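Local coordinates for protein putative fimbriae assembly chaperone (Salmonella typhimurium, PDB 2CO7) that probably serves as a periplasmic chaperone that folds and holds fimbrial subunits during pilus assembly, at residues K10-K15 and N36-P41; S46-A51 and T91-C96; W148-N153 and G199-R204. All coordinates share one frame; numbering follows the deposited sequence.

Following the chain from its N terminus, the three contacts come in series, and none nests in or crosses another. Interaction 1 closes first, returning the loop after strand 30-35 to strand 10-16, the outermost of this chain's sheet. Interaction 2 opens next and spans about forty residues, pairing strand 42-50 with strand 91-100 nearer the middle of the same continuous sheet system; its nearest atoms lie about 8 Å from those of interaction 1. Interaction 3 belongs to the other end of the molecule, about 42 Å from interaction 1 between centres, and packs two sheets of the second domain together. The first two contacts thus organise the N-terminal domain, the third the C-terminal one.

Interaction 1 (K10-K15 and N36-P41); sequences KLFSVK and NPQNYP
Gln38 reaches out of the loop and meets Ser13 on the outermost strand of this chain's sheet, and it is worth following outward from CB. That CB lies over the centre of the Tyr40 ring, 3.6 Å above its plane. CG, anti to the carbonyl carbon (chi1 -79°), passes beside the Phe12 ring, 3.9 Å from Phe12 CD1, and the chain then bends at chi2 and crosses Phe12 at about a right angle. Gln38 CD comes closer still, 3.5 Å from Phe12 CD1. At the tip the amide grips the backbone of Ser13 at two points. Gln38 OE1 accepts from Ser13 N at 2.8 Å, the donor tilted 28° from the carbonyl plane. Gln38 NE2 donates to Ser13 O, also at 2.8 Å, with the acceptor in the amide plane, so the rotation of the group is fixed from both ends. Alongside, Pro37 CG rests 3.7 Å from Ser13 CB.

Tyr40 and Lys10 meet tip to tip: Lys10 NZ donates to Tyr40 OH at 2.9 Å, and a water bridges that hydroxyl to Leu11 O. Ser13 OG, in turn, is bonded to the backbone of the other protein's chain, which pairs antiparallel with residues Lys10 to Ser13. Here a loop bonds one side of the N-terminal strand, whose sheet runs on into a second protein, as expected of the A1 strand, which in PapD-like chaperones flanks the subunit together with G1.

Interaction 2 (S46-A51 and T91-C96); sequences SSVKAA and TLQWVC
Trp94 sends its indole toward Ala50 and Ala51 and bonds the backbone there. Its CG stands anti to the carbonyl carbon (chi1 -67°), and the ring comes edge-on to two backbone oxygens: Trp94 CD1 is 3.4 Å from Ala50 O, and Trp94 NE1 donates to Ala51 O at 3.2 Å. That bond is bent, with the oxygen close to the ring plane but the donor above the carbonyl plane of Ala51. Leu92 CD2 lies 3.4 Å over one indole face, offset toward the rim, and also reaches Ala51 CB. An aromatic side chain of the other protein meets the Trp94 ring edge-to-face.

The backbones run antiparallel, with Ser47 facing Cys96 and Lys49 facing Trp94 as hydrogen-bonded pairs; Trp94 N to Lys49 O measures 2.8 Å. Between them Val48 and Val95 form a non-hydrogen-bonded pair and point to the opposite face from Trp94. The Val48 and Gln93 side chains cross at a slant, with Val48 CG1 3.8 Å from Gln93 CB. Gln93 is bent at chi2, and its NE2 is hydrogen-bonded to Leu128 O on the next strand.

On the Trp94 face, Ser47 OG is 3.8 Å from Cys96 CB and holds a water that weakly bridges to Cys96 O. Lys49 curls away from Trp94, and its NZ bonds a polar side chain of the other protein. A second water spans Ala51 N and Leu92 O, where the strands part. Cys96 SG is joined to Cys125 SG, a disulfide between adjacent strands. Together these features describe neighbouring antiparallel strands, C and F by the immunoglobulin naming, of the immunoglobulin-like N-terminal domain of a PapD-family chaperone, with the face bearing Lys49 and Trp94 turned to the partner protein.

Interaction 3 (W148-N153 and G199-R204); sequences WVETGN and GDIEWR
Trp148 packs against both Ile201 and Trp203, which come from the same side of its indole plane, and the turn of that indole sets up most of this contact. Its CG stands anti to the carbonyl carbon (chi1 -58°), and the indole extends toward strand 201-205. Ile201 CG2 sits over the face of the six-membered ring, close to its centre, 3.7 Å from the centroid and only 4° off the ring normal, a nearly perpendicular CH-pi contact. The two side chains cross at a slant.

Against Trp203 the relation is different. The two indoles slide past each other in opposite directions with their planes at 47°, and the five-membered ring of Trp148 and the six-membered ring of Trp203 have their centroids 4.4 Å apart. Trp148 NE1 lies over one face of Trp203, offset toward the rim and 3.3 Å from CH2 of that ring. Further along, Trp148 CZ2 is 3.8 Å from Trp203 CD2. Tyr218 and Phe216 continue the aromatic cluster beyond Trp148 and Trp203 respectively.

Glu150, extended beyond CG, approaches Ile201 tip to tip, its OE1 lying 3.6 Å from Ile201 CG1. The carboxylate lies beside Gly199: Glu150 OE2 takes a weak bond from Gly199 N at 3.5 Å, while Glu150 OE1 comes within 2.9 Å of Gly199 O. The strand axes, 10.3 Å apart, belong to facing sheets of the C-terminal domain.

Chemically, cohesion here rests on apolar and aromatic packing between the sheets. At its margin two acceptors, Glu150 OE1 and Gly199 O, approach closely, with one weak donor, Gly199 N, from this segment; that may favour the protonated form of Glu150, in which case a hydrogen bond could form between the two oxygens.

Interaction 1 (K10-K15 and N36-P41)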
loop_
_atom_site.group_PDB
_atom_site.type_symbol
_atom_site.label_atom_id
_atom_site.label_comp_id
_atom_site.label_asym_id
_atom_site.label_seq_id
_atom_site.Cartn_x
_atom_site.Cartn_y
_atom_site.Cartn_z
ATOM N N LYS B 10 -20.628 2.932 -3.350
ATOM C CA LYS B 10 -20.051 1.790 -2.655
ATOM C C LYS B 10 -18.873 2.249 -1.816
ATOM O O LYS B 10 -17.915 2.838 -2.337
ATOM C CB LYS B 10 -19.568 0.711 -3.632
ATOM C CG LYS B 10 -18.906 -0.510 -2.947
ATOM C CD LYS B 10 -19.886 -1.263 -2.034
ATOM C CE LYS B 10 -19.201 -2.285 -1.096
ATOM N NZ LYS B 10 -20.161 -3.431 -0.785
ATOM N N LEU B 11 -18.964 1.982 -0.520
ATOM C CA LEU B 11 -17.907 2.287 0.417
ATOM C C LEU B 11 -17.342 0.977 0.911
ATOM O O LEU B 11 -18.086 0.007 1.124
ATOM C CB LEU B 11 -18.420 3.062 1.633
ATOM C CG LEU B 11 -19.200 4.361 1.425
ATOM C CD1 LEU B 11 -19.468 4.975 2.778
ATOM C CD2 LEU B 11 -18.382 5.312 0.547
ATOM N N PHE B 12 -16.037 0.954 1.109
ATOM C CA PHE B 12 -15.402 -0.267 1.613
ATOM C C PHE B 12 -14.105 0.020 2.318
ATOM O O PHE B 12 -13.310 0.846 1.854
ATOM C CB PHE B 12 -15.225 -1.303 0.490
ATOM C CG PHE B 12 -15.056 -2.709 0.998
ATOM C CD1 PHE B 12 -16.078 -3.314 1.721
ATOM C CD2 PHE B 12 -13.884 -3.419 0.747
ATOM C CE1 PHE B 12 -15.945 -4.603 2.204
ATOM C CE2 PHE B 12 -13.733 -4.726 1.245
ATOM C CZ PHE B 12 -14.782 -5.300 1.971
ATOM N N SER B 13 -13.899 -0.655 3.463
ATOM C CA SER B 13 -12.724 -0.437 4.292
ATOM C C SER B 13 -12.346 -1.727 5.051
ATOM O O SER B 13 -13.173 -2.607 5.227
ATOM C CB SER B 13 -12.980 0.688 5.318
ATOM O OG SER B 13 -11.799 0.903 6.090
ATOM N N VAL B 14 -11.090 -1.838 5.463
ATOM C CA VAL B 14 -10.656 -2.885 6.405
ATOM C C VAL B 14 -9.769 -2.195 7.439
ATOM O O VAL B 14 -9.059 -1.238 7.099
ATOM C CB VAL B 14 -9.948 -4.098 5.699
ATOM C CG1 VAL B 14 -8.561 -3.710 5.110
ATOM C CG2 VAL B 14 -9.799 -5.267 6.649
ATOM N N LYS B 15 -9.806 -2.645 8.704
ATOM C CA LYS B 15 -9.026 -1.974 9.742
ATOM C C LYS B 15 -7.942 -2.914 10.213
ATOM O O LYS B 15 -8.246 -4.048 10.541
ATOM C CB LYS B 15 -9.954 -1.634 10.930
ATOM C CG LYS B 15 -9.242 -0.998 12.150
ATOM C CD LYS B 15 -10.267 -0.809 13.302
ATOM C CE LYS B 15 -9.622 -0.392 14.600
ATOM N NZ LYS B 15 -10.634 -0.285 15.689
ATOM N N ASN B 36 -13.586 -5.655 10.760
ATOM C CA ASN B 36 -14.500 -5.393 9.657
ATOM C C ASN B 36 -15.388 -4.195 10.003
ATOM O O ASN B 36 -16.331 -4.344 10.765
ATOM C CB ASN B 36 -15.377 -6.652 9.472
ATOM C CG ASN B 36 -16.473 -6.470 8.464
ATOM O OD1 ASN B 36 -17.433 -7.250 8.422
ATOM N ND2 ASN B 36 -16.362 -5.439 7.651
ATOM N N PRO B 37 -15.125 -3.019 9.421
ATOM C CA PRO B 37 -15.983 -1.835 9.678
ATOM C C PRO B 37 -17.382 -1.875 9.084
ATOM O O PRO B 37 -18.236 -1.039 9.450
ATOM C CB PRO B 37 -15.218 -0.674 9.024
ATOM C CG PRO B 37 -14.168 -1.261 8.219
ATOM C CD PRO B 37 -13.988 -2.715 8.538
ATOM N N GLN B 38 -17.624 -2.818 8.182
ATOM C CA GLN B 38 -18.901 -2.920 7.484
ATOM C C GLN B 38 -19.943 -3.573 8.348
ATOM O O GLN B 38 -19.627 -4.425 9.174
ATOM C CB GLN B 38 -18.745 -3.743 6.202
ATOM C CG GLN B 38 -18.134 -2.949 5.025
ATOM C CD GLN B 38 -16.614 -2.655 5.135
ATOM O OE1 GLN B 38 -16.194 -1.548 4.835
ATOM N NE2 GLN B 38 -15.808 -3.638 5.543
ATOM N N ASN B 39 -21.194 -3.183 8.121
ATOM C CA ASN B 39 -22.334 -3.748 8.828
ATOM C C ASN B 39 -22.886 -4.981 8.112
ATOM O O ASN B 39 -24.100 -5.188 8.029
ATOM C CB ASN B 39 -23.435 -2.693 9.026
ATOM C CG ASN B 39 -24.314 -3.000 10.221
ATOM O OD1 ASN B 39 -23.961 -3.853 11.048
ATOM N ND2 ASN B 39 -25.446 -2.311 10.326
ATOM N N TYR B 40 -21.970 -5.791 7.591
ATOM C CA TYR B 40 -22.281 -7.038 6.901
ATOM C C TYR B 40 -20.992 -7.869 6.848
ATOM O O TYR B 40 -19.914 -7.331 7.051
ATOM C CB TYR B 40 -22.817 -6.757 5.483
ATOM C CG TYR B 40 -21.948 -5.870 4.600
ATOM C CD1 TYR B 40 -20.854 -6.389 3.916
ATOM C CD2 TYR B 40 -22.277 -4.516 4.395
ATOM C CE1 TYR B 40 -20.060 -5.568 3.080
ATOM C CE2 TYR B 40 -21.498 -3.700 3.567
ATOM C CZ TYR B 40 -20.417 -4.244 2.895
ATOM O OH TYR B 40 -19.674 -3.447 2.057
ATOM N N PRO B 41 -21.099 -9.187 6.584
ATOM C CA PRO B 41 -19.916 -10.060 6.639
ATOM C C PRO B 41 -18.976 -9.855 5.436
ATOM O O PRO B 41 -19.438 -9.535 4.328
ATOM C CB PRO B 41 -20.512 -11.491 6.601
ATOM C CG PRO B 41 -21.985 -11.326 6.670
ATOM C CD PRO B 41 -22.312 -9.940 6.205
HETATM O O HOH W 1 -20.212 -0.956 2.255
#

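Interaction 2 (S46-A51 and T91-C96)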
loop_
_atom_site.group_PDB
_atom_site.type_symbol
_atom_site.label_atom_id
_atom_site.label_comp_id
_atom_site.label_asym_id
_atom_site.label_seq_id
_atom_site.Cartn_x
_atom_site.Cartn_y
_atom_site.Cartn_z
ATOM N N SER B 46 -5.226 -13.598 4.427
ATOM C CA SER B 46 -3.963 -13.003 4.817
ATOM C C SER B 46 -2.826 -13.805 4.234
ATOM O O SER B 46 -2.872 -15.068 4.172
ATOM C CB SER B 46 -3.829 -12.920 6.329
ATOM O OG SER B 46 -5.019 -12.468 6.927
ATOM N N SER B 47 -1.813 -13.074 3.766
ATOM C CA SER B 47 -0.610 -13.660 3.186
ATOM C C SER B 47 0.634 -12.861 3.625
ATOM O O SER B 47 0.506 -11.729 4.032
ATOM C CB SER B 47 -0.728 -13.639 1.645
ATOM O OG SER B 47 -0.966 -12.297 1.205
ATOM N N VAL B 48 1.815 -13.478 3.598
ATOM C CA VAL B 48 3.103 -12.744 3.780
ATOM C C VAL B 48 3.928 -12.846 2.497
ATOM O O VAL B 48 4.067 -13.936 1.936
ATOM C CB VAL B 48 3.917 -13.283 4.992
ATOM C CG1 VAL B 48 5.192 -12.472 5.192
ATOM C CG2 VAL B 48 3.081 -13.174 6.272
ATOM N N LYS B 49 4.444 -11.722 2.007
ATOM C CA LYS B 49 5.305 -11.741 0.803
ATOM C C LYS B 49 6.668 -11.186 1.195
ATOM O O LYS B 49 6.793 -10.460 2.193
ATOM C CB LYS B 49 4.721 -10.883 -0.317
ATOM C CG LYS B 49 3.280 -11.254 -0.723
ATOM C CD LYS B 49 3.228 -12.688 -1.108
ATOM C CE LYS B 49 3.871 -12.979 -2.401
ATOM N NZ LYS B 49 3.239 -14.171 -3.056
ATOM N N ALA B 50 7.675 -11.500 0.389
ATOM C CA ALA B 50 9.031 -11.018 0.671
ATOM C C ALA B 50 9.065 -9.499 0.416
ATOM O O ALA B 50 8.037 -8.912 -0.035
ATOM C CB ALA B 50 10.020 -11.736 -0.234
ATOM N N ALA B 51 10.203 -8.852 0.708
ATOM C CA ALA B 51 10.323 -7.382 0.488
ATOM C C ALA B 51 9.927 -6.929 -0.927
ATOM O O ALA B 51 9.399 -5.812 -1.105
ATOM C CB ALA B 51 11.759 -6.888 0.840
ATOM N N THR B 91 15.302 -7.952 8.027
ATOM C CA THR B 91 14.781 -8.466 6.775
ATOM C C THR B 91 13.324 -8.052 6.744
ATOM O O THR B 91 12.591 -8.276 7.706
ATOM C CB THR B 91 14.858 -10.013 6.664
ATOM O OG1 THR B 91 16.228 -10.439 6.660
ATOM C CG2 THR B 91 14.204 -10.479 5.338
ATOM N N LEU B 92 12.928 -7.416 5.651
ATOM C CA LEU B 92 11.584 -6.882 5.535
ATOM C C LEU B 92 10.710 -7.849 4.751
ATOM O O LEU B 92 11.163 -8.442 3.760
ATOM C CB LEU B 92 11.619 -5.521 4.827
ATOM C CG LEU B 92 10.213 -4.890 4.851
ATOM C CD1 LEU B 92 10.229 -3.407 5.267
ATOM C CD2 LEU B 92 9.552 -5.084 3.530
ATOM N N GLN B 93 9.478 -8.016 5.213
ATOM C CA GLN B 93 8.421 -8.716 4.468
ATOM C C GLN B 93 7.179 -7.790 4.467
ATOM O O GLN B 93 7.168 -6.719 5.110
ATOM C CB GLN B 93 8.034 -10.013 5.231
ATOM C CG GLN B 93 8.959 -11.158 5.217
ATOM C CD GLN B 93 10.192 -11.023 6.098
ATOM O OE1 GLN B 93 11.159 -11.660 5.828
ATOM N NE2 GLN B 93 10.128 -10.231 7.172
ATOM N N TRP B 94 6.113 -8.232 3.798
ATOM C CA TRP B 94 4.846 -7.543 3.832
ATOM C C TRP B 94 3.759 -8.523 4.238
ATOM O O TRP B 94 3.649 -9.598 3.654
ATOM C CB TRP B 94 4.488 -7.032 2.443
ATOM C CG TRP B 94 5.408 -5.957 1.963
ATOM C CD1 TRP B 94 6.575 -6.123 1.223
ATOM C CD2 TRP B 94 5.286 -4.564 2.221
ATOM N NE1 TRP B 94 7.164 -4.892 1.005
ATOM C CE2 TRP B 94 6.407 -3.924 1.611
ATOM C CE3 TRP B 94 4.364 -3.790 2.937
ATOM C CZ2 TRP B 94 6.587 -2.530 1.639
ATOM C CZ3 TRP B 94 4.535 -2.375 2.944
ATOM C CH2 TRP B 94 5.666 -1.783 2.327
ATOM N N VAL B 95 2.959 -8.125 5.214
ATOM C CA VAL B 95 1.784 -8.899 5.627
ATOM C C VAL B 95 0.576 -8.148 5.039
ATOM O O VAL B 95 0.352 -6.992 5.348
ATOM C CB VAL B 95 1.742 -9.152 7.183
ATOM C CG1 VAL B 95 1.707 -7.847 8.033
ATOM C CG2 VAL B 95 0.568 -10.044 7.555
ATOM N N CYS B 96 -0.177 -8.857 4.196
ATOM C CA CYS B 96 -1.257 -8.276 3.415
ATOM C C CYS B 96 -2.577 -8.935 3.790
ATOM O O CYS B 96 -2.645 -10.142 4.015
ATOM C CB CYS B 96 -1.001 -8.522 1.949
ATOM S SG CYS B 96 0.406 -7.613 1.271
HETATM O O HOH W 2 -3.625 -11.248 1.051
HETATM O O HOH W 3 12.370 -10.229 2.185
#

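Interaction 3 (W148-N153 and G199-R204)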
loop_
_atom_site.group_PDB
_atom_site.type_symbol
_atom_site.label_atom_id
_atom_site.label_comp_id
_atom_site.label_asym_id
_atom_site.label_seq_id
_atom_site.Cartn_x
_atom_site.Cartn_y
_atom_site.Cartn_z
ATOM N N TRP B 148 24.287 12.014 4.592
ATOM C CA TRP B 148 23.618 12.644 3.466
ATOM C C TRP B 148 24.644 13.305 2.580
ATOM O O TRP B 148 25.645 13.887 3.051
ATOM C CB TRP B 148 22.545 13.651 3.946
ATOM C CG TRP B 148 21.466 13.040 4.857
ATOM C CD1 TRP B 148 21.587 12.730 6.190
ATOM C CD2 TRP B 148 20.119 12.690 4.489
ATOM N NE1 TRP B 148 20.405 12.206 6.665
ATOM C CE2 TRP B 148 19.487 12.171 5.645
ATOM C CE3 TRP B 148 19.381 12.775 3.292
ATOM C CZ2 TRP B 148 18.148 11.749 5.648
ATOM C CZ3 TRP B 148 18.053 12.353 3.295
ATOM C CH2 TRP B 148 17.459 11.826 4.461
ATOM N N VAL B 149 24.425 13.199 1.279
ATOM C CA VAL B 149 25.312 13.804 0.308
ATOM C C VAL B 149 24.391 14.501 -0.680
ATOM O O VAL B 149 23.396 13.921 -1.112
ATOM C CB VAL B 149 26.192 12.735 -0.393
ATOM C CG1 VAL B 149 27.193 13.383 -1.338
ATOM C CG2 VAL B 149 26.917 11.883 0.631
ATOM N N GLU B 150 24.699 15.754 -0.999
ATOM C CA GLU B 150 23.945 16.504 -2.011
ATOM C C GLU B 150 24.881 16.865 -3.149
ATOM O O GLU B 150 25.898 17.504 -2.917
ATOM C CB GLU B 150 23.335 17.788 -1.422
ATOM C CG GLU B 150 22.487 17.554 -0.162
ATOM C CD GLU B 150 21.942 18.842 0.450
ATOM O OE1 GLU B 150 21.253 18.760 1.480
ATOM O OE2 GLU B 150 22.197 19.927 -0.092
ATOM N N THR B 151 24.562 16.412 -4.361
ATOM C CA THR B 151 25.244 16.908 -5.556
ATOM C C THR B 151 24.191 17.278 -6.580
ATOM O O THR B 151 23.350 16.444 -6.935
ATOM C CB THR B 151 26.245 15.907 -6.198
ATOM O OG1 THR B 151 25.811 15.561 -7.520
ATOM C CG2 THR B 151 26.446 14.657 -5.355
ATOM N N GLY B 152 24.259 18.522 -7.055
ATOM C CA GLY B 152 23.250 19.070 -7.952
ATOM C C GLY B 152 21.873 18.860 -7.363
ATOM O O GLY B 152 21.631 19.165 -6.184
ATOM N N ASN B 153 20.978 18.310 -8.177
ATOM C CA ASN B 153 19.612 18.049 -7.736
ATOM C C ASN B 153 19.477 16.713 -7.000
ATOM O O ASN B 153 18.381 16.324 -6.599
ATOM C CB ASN B 153 18.638 18.130 -8.920
ATOM C CG ASN B 153 17.224 18.546 -8.497
ATOM O OD1 ASN B 153 16.241 18.189 -9.157
ATOM N ND2 ASN B 153 17.119 19.307 -7.400
ATOM N N GLY B 199 20.775 22.700 1.469
ATOM C CA GLY B 199 20.971 23.114 2.855
ATOM C C GLY B 199 20.828 21.980 3.856
ATOM O O GLY B 199 20.978 20.795 3.514
ATOM N N ASP B 200 20.532 22.333 5.101
ATOM C CA ASP B 200 20.500 21.321 6.163
ATOM C C ASP B 200 19.310 20.371 6.023
ATOM O O ASP B 200 18.232 20.755 5.580
ATOM C CB ASP B 200 20.585 21.981 7.542
ATOM C CG ASP B 200 21.893 22.779 7.736
ATOM O OD1 ASP B 200 22.911 22.495 7.063
ATOM O OD2 ASP B 200 21.899 23.718 8.552
ATOM N N ILE B 201 19.530 19.107 6.362
ATOM C CA ILE B 201 18.490 18.121 6.238
ATOM C C ILE B 201 17.905 17.895 7.608
ATOM O O ILE B 201 18.632 17.875 8.606
ATOM C CB ILE B 201 19.047 16.811 5.665
ATOM C CG1 ILE B 201 19.742 17.106 4.338
ATOM C CG2 ILE B 201 17.932 15.770 5.464
ATOM C CD1 ILE B 201 21.052 16.388 4.191
ATOM N N GLU B 202 16.587 17.739 7.652
ATOM C CA GLU B 202 15.891 17.341 8.867
ATOM C C GLU B 202 14.995 16.163 8.528
ATOM O O GLU B 202 14.390 16.135 7.458
ATOM C CB GLU B 202 15.066 18.499 9.451
ATOM C CG GLU B 202 14.233 18.093 10.684
ATOM C CD GLU B 202 13.390 19.222 11.279
ATOM O OE1 GLU B 202 13.781 20.399 11.137
ATOM O OE2 GLU B 202 12.327 18.931 11.892
ATOM N N TRP B 203 14.919 15.190 9.430
ATOM C CA TRP B 203 14.080 14.029 9.210
ATOM C C TRP B 203 13.617 13.430 10.509
ATOM O O TRP B 203 14.148 13.751 11.577
ATOM C CB TRP B 203 14.812 12.952 8.378
ATOM C CG TRP B 203 16.004 12.306 9.065
ATOM C CD1 TRP B 203 16.039 11.077 9.663
ATOM C CD2 TRP B 203 17.326 12.854 9.193
ATOM N NE1 TRP B 203 17.306 10.835 10.168
ATOM C CE2 TRP B 203 18.117 11.899 9.879
ATOM C CE3 TRP B 203 17.924 14.052 8.777
ATOM C CZ2 TRP B 203 19.477 12.121 10.181
ATOM C CZ3 TRP B 203 19.258 14.276 9.076
ATOM C CH2 TRP B 203 20.022 13.302 9.777
ATOM N N ARG B 204 12.609 12.572 10.391
ATOM C CA ARG B 204 12.144 11.739 11.486
ATOM C C ARG B 204 12.067 10.308 10.954
ATOM O O ARG B 204 12.154 10.082 9.744
ATOM C CB ARG B 204 10.778 12.201 11.981
ATOM C CG ARG B 204 10.761 13.587 12.634
ATOM C CD ARG B 204 9.341 14.070 12.728
ATOM N NE ARG B 204 9.215 15.468 13.123
ATOM C CZ ARG B 204 8.945 15.881 14.360
ATOM N NH1 ARG B 204 8.811 15.003 15.348
ATOM N NH2 ARG B 204 8.838 17.188 14.614
#